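Local coordinates for protein threonine synthase (Brucella melitensis bv. 1, PDB 4F4F) that probably catalyses the pyridoxal-phosphate-dependent conversion of O-phospho-L-homoserine and water to L-threonine and phosphate, the last step of threonine biosynthesis, at residues P37-F43 and A62-F67; I48-R52 and L244-D250; I265-Y269 and R323-E327. One frame throughout, in Å; residues are numbered along the deposited sequence.

Overall arrangement
Along the chain, the segments of contacts 1 and 2 alternate (37-43, 48-52, 62-67, 244-250), and both contacts are closed before contact 3 opens at 265-269. Contacts 1 and 2 have centres about 17 Å apart; contact 2 uses helix 45-49 and contact 1 the next helix, 56-64. They touch where Phe43 packs on Ile48 and Leu51, and Ala62 on Leu51. Contacts 1 and 3, with centres about 15 Å apart, meet through Tyr40 and Glu327. Contacts 2 and 3 do not touch, their nearest atoms lying about 11 Å apart. Contact 1 is thus the middle piece, and the N-terminal region packs on helices 236-245, 263-274 and 321-328 of the cofactor-binding part.

Contact 1: P37-F43 and A62-F67; sequences PQEYPQF and AVLTPF
The 37-43 segment, which forms no regular helix and leads out of strand 35-37, passes the last turn of helix 56-64 and the residues after it, with Pro41 and Pro66 closest in backbone (CA to CA 6.2 Å). No hydrogen bond joins the two segments; the contact is almost wholly apolar, 307 Å² being buried. Pro41 touches both Pro66 and Phe67. Its CG stands over the centre of the Phe67 ring, 3.9 Å from the centroid and 12° off the normal, a CH-pi contact, while its CB meets Pro66 CB at 3.6 Å. Pro37 comes to the same phenyl ring at its edge, CG lying 3.8 Å from CE1 of Phe67. With CG beside the backbone N (chi1 -69°), the Phe67 ring brings CE1 and CZ to Pro41 CD. Further along, the edge of the Phe43 ring meets a backbone oxygen: CZ is 3.4 Å from Ala62 O, near the ring plane. Val63 CG2 is an apolar side-chain neighbour of the same Phe43 CZ, at 4.3 Å. Within 37-43, Gln42 NE2 donates to Tyr40 O at 3.1 Å. The chemistry therefore implies a fit set by shape and dispersion, with proline rings and phenyl groups interlocking and no polar bond between the segments.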
loop_
_atom_site.group_PDB
_atom_site.type_symbol
_atom_site.label_atom_id
_atom_site.label_comp_id
_atom_site.label_asym_id
_atom_site.label_seq_id
_atom_site.Cartn_x
_atom_site.Cartn_y
_atom_site.Cartn_z
ATOM N N PRO A 37 8.869 13.943 2.712
ATOM C CA PRO A 37 8.771 15.378 2.724
ATOM C C PRO A 37 9.806 16.035 3.604
ATOM O O PRO A 37 10.092 15.538 4.664
ATOM C CB PRO A 37 7.360 15.670 3.254
ATOM C CG PRO A 37 6.683 14.412 3.349
ATOM C CD PRO A 37 7.588 13.282 3.018
ATOM N N GLN A 38 10.364 17.152 3.135
ATOM C CA GLN A 38 11.341 17.892 3.905
ATOM C C GLN A 38 10.676 18.442 5.177
ATOM O O GLN A 38 11.318 18.602 6.210
ATOM C CB GLN A 38 11.853 19.028 3.057
ATOM C CG GLN A 38 12.941 19.862 3.703
ATOM C CD GLN A 38 13.370 20.966 2.794
ATOM O OE1 GLN A 38 12.701 21.996 2.683
ATOM N NE2 GLN A 38 14.489 20.779 2.157
ATOM N N GLU A 39 9.393 18.775 5.057
ATOM C CA GLU A 39 8.565 19.101 6.207
ATOM C C GLU A 39 7.161 18.622 5.951
ATOM O O GLU A 39 6.750 18.443 4.793
ATOM C CB GLU A 39 8.509 20.601 6.457
ATOM C CG GLU A 39 7.974 21.382 5.285
ATOM C CD GLU A 39 9.047 22.225 4.642
ATOM O OE1 GLU A 39 8.665 23.309 4.144
ATOM O OE2 GLU A 39 10.255 21.843 4.663
ATOM N N TYR A 40 6.420 18.417 7.032
ATOM C CA TYR A 40 5.051 17.972 6.908
ATOM C C TYR A 40 4.088 19.152 6.891
ATOM O O TYR A 40 4.165 20.046 7.729
ATOM C CB TYR A 40 4.689 16.999 8.013
ATOM C CG TYR A 40 5.364 15.684 7.798
ATOM C CD1 TYR A 40 4.938 14.816 6.811
ATOM C CD2 TYR A 40 6.502 15.353 8.515
ATOM C CE1 TYR A 40 5.573 13.618 6.602
ATOM C CE2 TYR A 40 7.147 14.154 8.295
ATOM C CZ TYR A 40 6.686 13.304 7.348
ATOM O OH TYR A 40 7.395 12.160 7.161
ATOM N N PRO A 41 3.147 19.148 5.942
ATOM C CA PRO A 41 2.098 20.171 5.931
ATOM C C PRO A 41 1.300 20.083 7.216
ATOM O O PRO A 41 1.119 18.991 7.730
ATOM C CB PRO A 41 1.227 19.748 4.746
ATOM C CG PRO A 41 2.141 18.959 3.879
ATOM C CD PRO A 41 2.967 18.182 4.854
ATOM N N GLN A 42 0.899 21.213 7.761
ATOM C CA GLN A 42 0.265 21.223 9.058
ATOM C C GLN A 42 -1.183 21.658 8.977
ATOM O O GLN A 42 -1.536 22.570 8.235
ATOM C CB GLN A 42 1.014 22.147 10.020
ATOM C CG GLN A 42 2.416 21.682 10.281
ATOM C CD GLN A 42 2.427 20.400 11.070
ATOM O OE1 GLN A 42 1.784 20.300 12.120
ATOM N NE2 GLN A 42 3.167 19.416 10.586
ATOM N N PHE A 43 -2.003 21.008 9.801
ATOM C CA PHE A 43 -3.400 21.391 10.024
ATOM C C PHE A 43 -3.622 21.684 11.500
ATOM O O PHE A 43 -3.347 20.835 12.347
ATOM C CB PHE A 43 -4.346 20.250 9.615
ATOM C CG PHE A 43 -4.569 20.144 8.153
ATOM C CD1 PHE A 43 -3.582 19.669 7.315
ATOM C CD2 PHE A 43 -5.787 20.511 7.608
ATOM C CE1 PHE A 43 -3.793 19.585 5.948
ATOM C CE2 PHE A 43 -6.006 20.409 6.247
ATOM C CZ PHE A 43 -5.004 19.955 5.419
ATOM N N ALA A 62 -7.824 18.701 0.186
ATOM C CA ALA A 62 -7.293 19.482 1.296
ATOM C C ALA A 62 -6.003 18.864 1.825
ATOM O O ALA A 62 -5.005 19.588 2.015
ATOM C CB ALA A 62 -8.328 19.647 2.421
ATOM N N VAL A 63 -5.996 17.550 2.029
ATOM C CA VAL A 63 -4.896 16.855 2.729
ATOM C C VAL A 63 -3.675 16.653 1.814
ATOM O O VAL A 63 -2.514 16.801 2.230
ATOM C CB VAL A 63 -5.495 15.545 3.371
ATOM C CG1 VAL A 63 -4.483 14.488 3.738
ATOM C CG2 VAL A 63 -6.353 15.966 4.577
ATOM N N LEU A 64 -3.927 16.344 0.550
ATOM C CA LEU A 64 -2.876 16.023 -0.394
ATOM C C LEU A 64 -2.248 17.206 -1.150
ATOM O O LEU A 64 -1.058 17.137 -1.501
ATOM C CB LEU A 64 -3.363 14.972 -1.416
ATOM C CG LEU A 64 -3.846 13.665 -0.798
ATOM C CD1 LEU A 64 -4.257 12.686 -1.871
ATOM C CD2 LEU A 64 -2.818 13.030 0.158
ATOM N N THR A 65 -3.014 18.260 -1.431
ATOM C CA THR A 65 -2.513 19.347 -2.257
ATOM C C THR A 65 -1.151 19.912 -1.793
ATOM O O THR A 65 -0.269 20.132 -2.620
ATOM C CB THR A 65 -3.573 20.481 -2.405
ATOM O OG1 THR A 65 -4.669 19.984 -3.146
ATOM C CG2 THR A 65 -3.059 21.721 -3.147
ATOM N N PRO A 66 -0.965 20.108 -0.469
ATOM C CA PRO A 66 0.308 20.694 -0.027
ATOM C C PRO A 66 1.499 19.827 -0.410
ATOM O O PRO A 66 2.582 20.352 -0.626
ATOM C CB PRO A 66 0.181 20.788 1.496
ATOM C CG PRO A 66 -1.279 20.684 1.786
ATOM C CD PRO A 66 -1.956 20.020 0.612
ATOM N N PHE A 67 1.312 18.510 -0.458
ATOM C CA PHE A 67 2.383 17.612 -0.865
ATOM C C PHE A 67 2.856 17.764 -2.313
ATOM O O PHE A 67 3.999 17.383 -2.627
ATOM C CB PHE A 67 1.998 16.144 -0.610
ATOM C CG PHE A 67 1.917 15.779 0.843
ATOM C CD1 PHE A 67 3.061 15.585 1.580
ATOM C CD2 PHE A 67 0.697 15.620 1.471
ATOM C CE1 PHE A 67 3.006 15.249 2.925
ATOM C CE2 PHE A 67 0.609 15.279 2.818
ATOM C CZ PHE A 67 1.775 15.074 3.551
#

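Contact 2: I48-R52 and L244-D250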
loop_
_atom_site.group_PDB
_atom_site.type_symbol
_atom_site.label_atom_id
_atom_site.label_comp_id
_atom_site.label_asym_id
_atom_site.label_seq_id
_atom_site.Cartn_x
_atom_site.Cartn_y
_atom_site.Cartn_z
ATOM N N ILE A 48 -8.887 21.332 10.843
ATOM C CA ILE A 48 -9.492 19.997 10.774
ATOM C C ILE A 48 -11.011 20.110 10.965
ATOM O O ILE A 48 -11.785 19.491 10.219
ATOM C CB ILE A 48 -8.843 18.994 11.772
ATOM C CG1 ILE A 48 -7.347 18.799 11.448
ATOM C CG2 ILE A 48 -9.619 17.677 11.776
ATOM C CD1 ILE A 48 -6.586 18.037 12.540
ATOM N N ARG A 49 -11.444 20.912 11.939
ATOM C CA ARG A 49 -12.893 21.154 12.091
ATOM C C ARG A 49 -13.521 21.636 10.780
ATOM O O ARG A 49 -14.633 21.227 10.435
ATOM C CB ARG A 49 -13.201 22.093 13.234
ATOM C CG ARG A 49 -12.967 21.470 14.611
ATOM C CD ARG A 49 -13.539 22.274 15.766
ATOM N NE ARG A 49 -12.896 21.841 16.998
ATOM C CZ ARG A 49 -11.768 22.372 17.486
ATOM N NH1 ARG A 49 -11.183 23.426 16.901
ATOM N NH2 ARG A 49 -11.223 21.881 18.608
ATOM N N ALA A 50 -12.773 22.425 10.023
ATOM C CA ALA A 50 -13.259 22.960 8.746
ATOM C C ALA A 50 -13.492 21.882 7.685
ATOM O O ALA A 50 -14.203 22.116 6.733
ATOM C CB ALA A 50 -12.335 24.071 8.214
ATOM N N LEU A 51 -12.927 20.697 7.870
ATOM C CA LEU A 51 -13.132 19.562 6.948
ATOM C C LEU A 51 -14.448 18.819 7.174
ATOM O O LEU A 51 -14.842 17.974 6.348
ATOM C CB LEU A 51 -11.965 18.574 7.083
ATOM C CG LEU A 51 -10.621 19.189 6.700
ATOM C CD1 LEU A 51 -9.515 18.176 6.884
ATOM C CD2 LEU A 51 -10.643 19.807 5.310
ATOM N N ARG A 52 -15.139 19.132 8.283
ATOM C CA ARG A 52 -16.370 18.396 8.641
ATOM C C ARG A 52 -17.427 18.581 7.568
ATOM O O ARG A 52 -17.654 19.677 7.086
ATOM C CB ARG A 52 -16.909 18.812 10.008
ATOM C CG ARG A 52 -16.078 18.264 11.168
ATOM C CD ARG A 52 -16.489 18.927 12.470
ATOM N NE ARG A 52 -15.860 18.262 13.598
ATOM C CZ ARG A 52 -15.839 18.725 14.833
ATOM N NH1 ARG A 52 -16.410 19.884 15.147
ATOM N NH2 ARG A 52 -15.263 18.013 15.767
ATOM N N LEU A 244 -12.486 12.072 11.198
ATOM C CA LEU A 244 -13.529 13.100 11.142
ATOM C C LEU A 244 -14.911 12.514 11.423
ATOM O O LEU A 244 -15.737 13.133 12.101
ATOM C CB LEU A 244 -13.559 13.785 9.771
ATOM C CG LEU A 244 -12.448 14.764 9.463
ATOM C CD1 LEU A 244 -12.401 15.049 7.925
ATOM C CD2 LEU A 244 -12.656 16.040 10.320
ATOM N N SER A 245 -15.172 11.293 10.964
ATOM C CA SER A 245 -16.463 10.672 11.239
ATOM C C SER A 245 -16.630 10.504 12.756
ATOM O O SER A 245 -17.726 10.648 13.265
ATOM C CB SER A 245 -16.613 9.302 10.543
ATOM O OG SER A 245 -16.647 9.423 9.122
ATOM N N LEU A 246 -15.533 10.213 13.457
ATOM C CA LEU A 246 -15.562 9.975 14.888
ATOM C C LEU A 246 -15.330 11.172 15.792
ATOM O O LEU A 246 -15.304 11.042 17.030
ATOM C CB LEU A 246 -14.606 8.816 15.250
ATOM C CG LEU A 246 -14.835 7.584 14.373
ATOM C CD1 LEU A 246 -13.723 6.571 14.645
ATOM C CD2 LEU A 246 -16.226 7.019 14.600
ATOM N N GLY A 247 -15.223 12.350 15.199
ATOM C CA GLY A 247 -15.229 13.568 15.954
ATOM C C GLY A 247 -13.936 14.339 15.991
ATOM O O GLY A 247 -13.830 15.345 16.729
ATOM N N ALA A 248 -12.972 13.938 15.163
ATOM C CA ALA A 248 -11.745 14.730 15.032
ATOM C C ALA A 248 -12.057 16.198 14.785
ATOM O O ALA A 248 -12.986 16.526 14.025
ATOM C CB ALA A 248 -10.842 14.165 13.922
ATOM N N PRO A 249 -11.281 17.113 15.396
ATOM C CA PRO A 249 -10.099 16.912 16.202
ATOM C C PRO A 249 -10.382 16.931 17.687
ATOM O O PRO A 249 -9.456 16.973 18.461
ATOM C CB PRO A 249 -9.258 18.154 15.877
ATOM C CG PRO A 249 -10.257 19.220 15.725
ATOM C CD PRO A 249 -11.521 18.541 15.168
ATOM N N ASP A 250 -11.646 16.926 18.080
ATOM C CA ASP A 250 -12.003 17.093 19.485
ATOM C C ASP A 250 -11.817 15.847 20.329
ATOM O O ASP A 250 -11.865 15.917 21.555
ATOM C CB ASP A 250 -13.430 17.602 19.592
ATOM C CG ASP A 250 -13.535 19.014 19.082
ATOM O OD1 ASP A 250 -12.910 19.887 19.680
ATOM O OD2 ASP A 250 -14.146 19.238 18.058
HETATM O O HOH W 1 -15.288 15.592 13.380
#
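A salt-bridge network of Arg49, Arg52 and Asp250 joins the end of helix 45-49 to the loop that follows helix 236-245. Arg49 grips the carboxylate side-on: NH2 reaches Asp250 OD1 at 2.8 Å and NE reaches Asp250 OD2 at 3.1 Å, both on the syn side and both with N-H...O angles of 163°. The guanidinium and carboxylate planes are 31° apart, so the paired groups are twisted rather than coplanar; Arg49 NH1 has a second acidic partner in Glu46. Arg52 NH2 reaches Asp250 OD2 at 2.8 Å on its anti lone pair, which gives that oxygen two arginine donors and would favour a charged carboxylate. The same NH2 of Arg52 also donates to Gly247 O at 3.2 Å, from above the carbonyl plane. Gly247 closes helix 236-245 in a Schellman motif, with positive phi, and Arg49 to Arg52 form a type I turn; the network joins this turn of the N-terminal region to the Schellman end of helix 236-245 in the cofactor-binding part. A water accepts from Arg52 NE and donates to Leu244 O and Ala248 O. Pro249, which follows a cis peptide bond, sets its CG over one face of the Arg49 guanidinium, and its CD lies 3.3 Å from Arg49 CG. The apolar part of the contact has Leu244 CD2 against Ile48 CG2 at 3.7 Å, and Leu244 CD1 meets Leu51 CB at the same distance.

Contact 3: I265-Y269 and R323-E327; sequences IFAGY and RLLFE
Glu327 OE2 is held by two groups outside the helix pair, a hydrogen bond from Tyr40 OH and a salt bridge to Arg331, while the aliphatic part of Glu327 faces helix 263-274. There its CB lies 3.5 Å from Tyr269 OH, itself hydrogen-bonded to Arg273, and its CG is 3.9 Å from Tyr269 CE2. No hydrogen bond crosses between the two helical segments. Their axes stay 11.4 Å apart at closest, inclined by 30°, and large side chains bridge that separation. Phe266, with CG anti to the backbone N (chi1 -170°), extends its ring to the other helix, where Arg323 CB sits over one face, 3.8 Å from the centroid, as a CH-pi contact. The same ring meets the backbone, CE1 lying 3.6 Å from Leu324 N. Leu324 CD1 rests over a face of Tyr269, 4.3 Å from its CE1, and the Phe266 side chain is about 8 Å from the bound pyridoxal phosphate. The Arg323 guanidinium leads away to bond the carbonyls of Tyr35 and Ile227, strand 35-37 lies against the pair through Leu36, which touches Phe266, Arg323 and Glu327, and helix 229-232 packs on both helices through Ile232.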
loop_
_atom_site.group_PDB
_atom_site.type_symbol
_atom_site.label_atom_id
_atom_site.label_comp_id
_atom_site.label_asym_id
_atom_site.label_seq_id
_atom_site.Cartn_x
_atom_site.Cartn_y
_atom_site.Cartn_z
ATOM N N ILE A 265 0.524 2.043 7.499
ATOM C CA ILE A 265 0.632 2.624 8.820
ATOM C C ILE A 265 1.549 3.848 8.822
ATOM O O ILE A 265 1.316 4.784 9.606
ATOM C CB ILE A 265 1.040 1.580 9.895
ATOM C CG1 ILE A 265 0.586 2.075 11.269
ATOM C CG2 ILE A 265 2.532 1.260 9.817
ATOM C CD1 ILE A 265 0.889 1.118 12.432
ATOM N N PHE A 266 2.556 3.868 7.955
ATOM C CA PHE A 266 3.392 5.077 7.869
ATOM C C PHE A 266 2.544 6.287 7.448
ATOM O O PHE A 266 2.763 7.371 7.940
ATOM C CB PHE A 266 4.661 4.917 7.003
ATOM C CG PHE A 266 5.604 6.091 7.147
ATOM C CD1 PHE A 266 6.480 6.152 8.195
ATOM C CD2 PHE A 266 5.534 7.179 6.253
ATOM C CE1 PHE A 266 7.308 7.284 8.387
ATOM C CE2 PHE A 266 6.348 8.295 6.419
ATOM C CZ PHE A 266 7.235 8.346 7.495
ATOM N N ALA A 267 1.561 6.092 6.576
ATOM C CA ALA A 267 0.614 7.149 6.190
ATOM C C ALA A 267 -0.208 7.672 7.354
ATOM O O ALA A 267 -0.492 8.889 7.419
ATOM C CB ALA A 267 -0.316 6.693 5.049
ATOM N N GLY A 268 -0.534 6.792 8.293
ATOM C CA GLY A 268 -1.193 7.179 9.544
ATOM C C GLY A 268 -0.269 8.013 10.407
ATOM O O GLY A 268 -0.683 9.020 10.987
ATOM N N TYR A 269 0.998 7.623 10.450
ATOM C CA TYR A 269 2.016 8.427 11.122
ATOM C C TYR A 269 2.090 9.834 10.505
ATOM O O TYR A 269 2.202 10.848 11.238
ATOM C CB TYR A 269 3.361 7.704 11.122
ATOM C CG TYR A 269 4.508 8.518 11.643
ATOM C CD1 TYR A 269 4.777 8.602 13.003
ATOM C CD2 TYR A 269 5.331 9.194 10.783
ATOM C CE1 TYR A 269 5.821 9.365 13.474
ATOM C CE2 TYR A 269 6.401 9.940 11.256
ATOM C CZ TYR A 269 6.630 10.019 12.597
ATOM O OH TYR A 269 7.664 10.820 13.038
ATOM N N ARG A 323 11.503 4.470 6.522
ATOM C CA ARG A 323 10.994 5.825 6.637
ATOM C C ARG A 323 10.778 6.155 8.117
ATOM O O ARG A 323 11.166 7.252 8.588
ATOM C CB ARG A 323 9.726 6.033 5.811
ATOM C CG ARG A 323 9.980 6.232 4.345
ATOM C CD ARG A 323 8.680 6.346 3.546
ATOM N NE ARG A 323 8.888 6.999 2.251
ATOM C CZ ARG A 323 8.932 6.381 1.076
ATOM N NH1 ARG A 323 8.772 5.064 0.954
ATOM N NH2 ARG A 323 9.146 7.069 -0.024
ATOM N N LEU A 324 10.228 5.210 8.878
ATOM C CA LEU A 324 10.058 5.483 10.303
ATOM C C LEU A 324 11.401 5.543 11.022
ATOM O O LEU A 324 11.585 6.383 11.929
ATOM C CB LEU A 324 9.127 4.485 10.995
ATOM C CG LEU A 324 8.953 4.626 12.529
ATOM C CD1 LEU A 324 8.409 6.004 12.910
ATOM C CD2 LEU A 324 8.057 3.531 13.062
ATOM N N LEU A 325 12.326 4.643 10.672
ATOM C CA LEU A 325 13.654 4.690 11.266
ATOM C C LEU A 325 14.277 6.087 11.145
ATOM O O LEU A 325 14.886 6.590 12.078
ATOM C CB LEU A 325 14.591 3.658 10.617
ATOM C CG LEU A 325 14.349 2.199 10.976
ATOM C CD1 LEU A 325 15.266 1.251 10.183
ATOM C CD2 LEU A 325 14.545 1.968 12.476
ATOM N N PHE A 326 14.174 6.681 9.964
ATOM C CA PHE A 326 14.733 8.018 9.695
ATOM C C PHE A 326 14.117 9.025 10.657
ATOM O O PHE A 326 14.843 9.775 11.315
ATOM C CB PHE A 326 14.440 8.409 8.238
ATOM C CG PHE A 326 15.055 9.693 7.771
ATOM C CD1 PHE A 326 16.423 9.886 7.804
ATOM C CD2 PHE A 326 14.259 10.702 7.218
ATOM C CE1 PHE A 326 16.990 11.068 7.306
ATOM C CE2 PHE A 326 14.811 11.864 6.715
ATOM C CZ PHE A 326 16.181 12.055 6.766
ATOM N N GLU A 327 12.795 9.019 10.771
ATOM C CA GLU A 327 12.121 9.976 11.650
ATOM C C GLU A 327 12.500 9.753 13.127
ATOM O O GLU A 327 12.759 10.711 13.873
ATOM C CB GLU A 327 10.595 9.883 11.466
ATOM C CG GLU A 327 10.122 10.164 10.046
ATOM C CD GLU A 327 10.200 11.605 9.660
ATOM O OE1 GLU A 327 10.822 12.424 10.414
ATOM O OE2 GLU A 327 9.677 11.920 8.572
#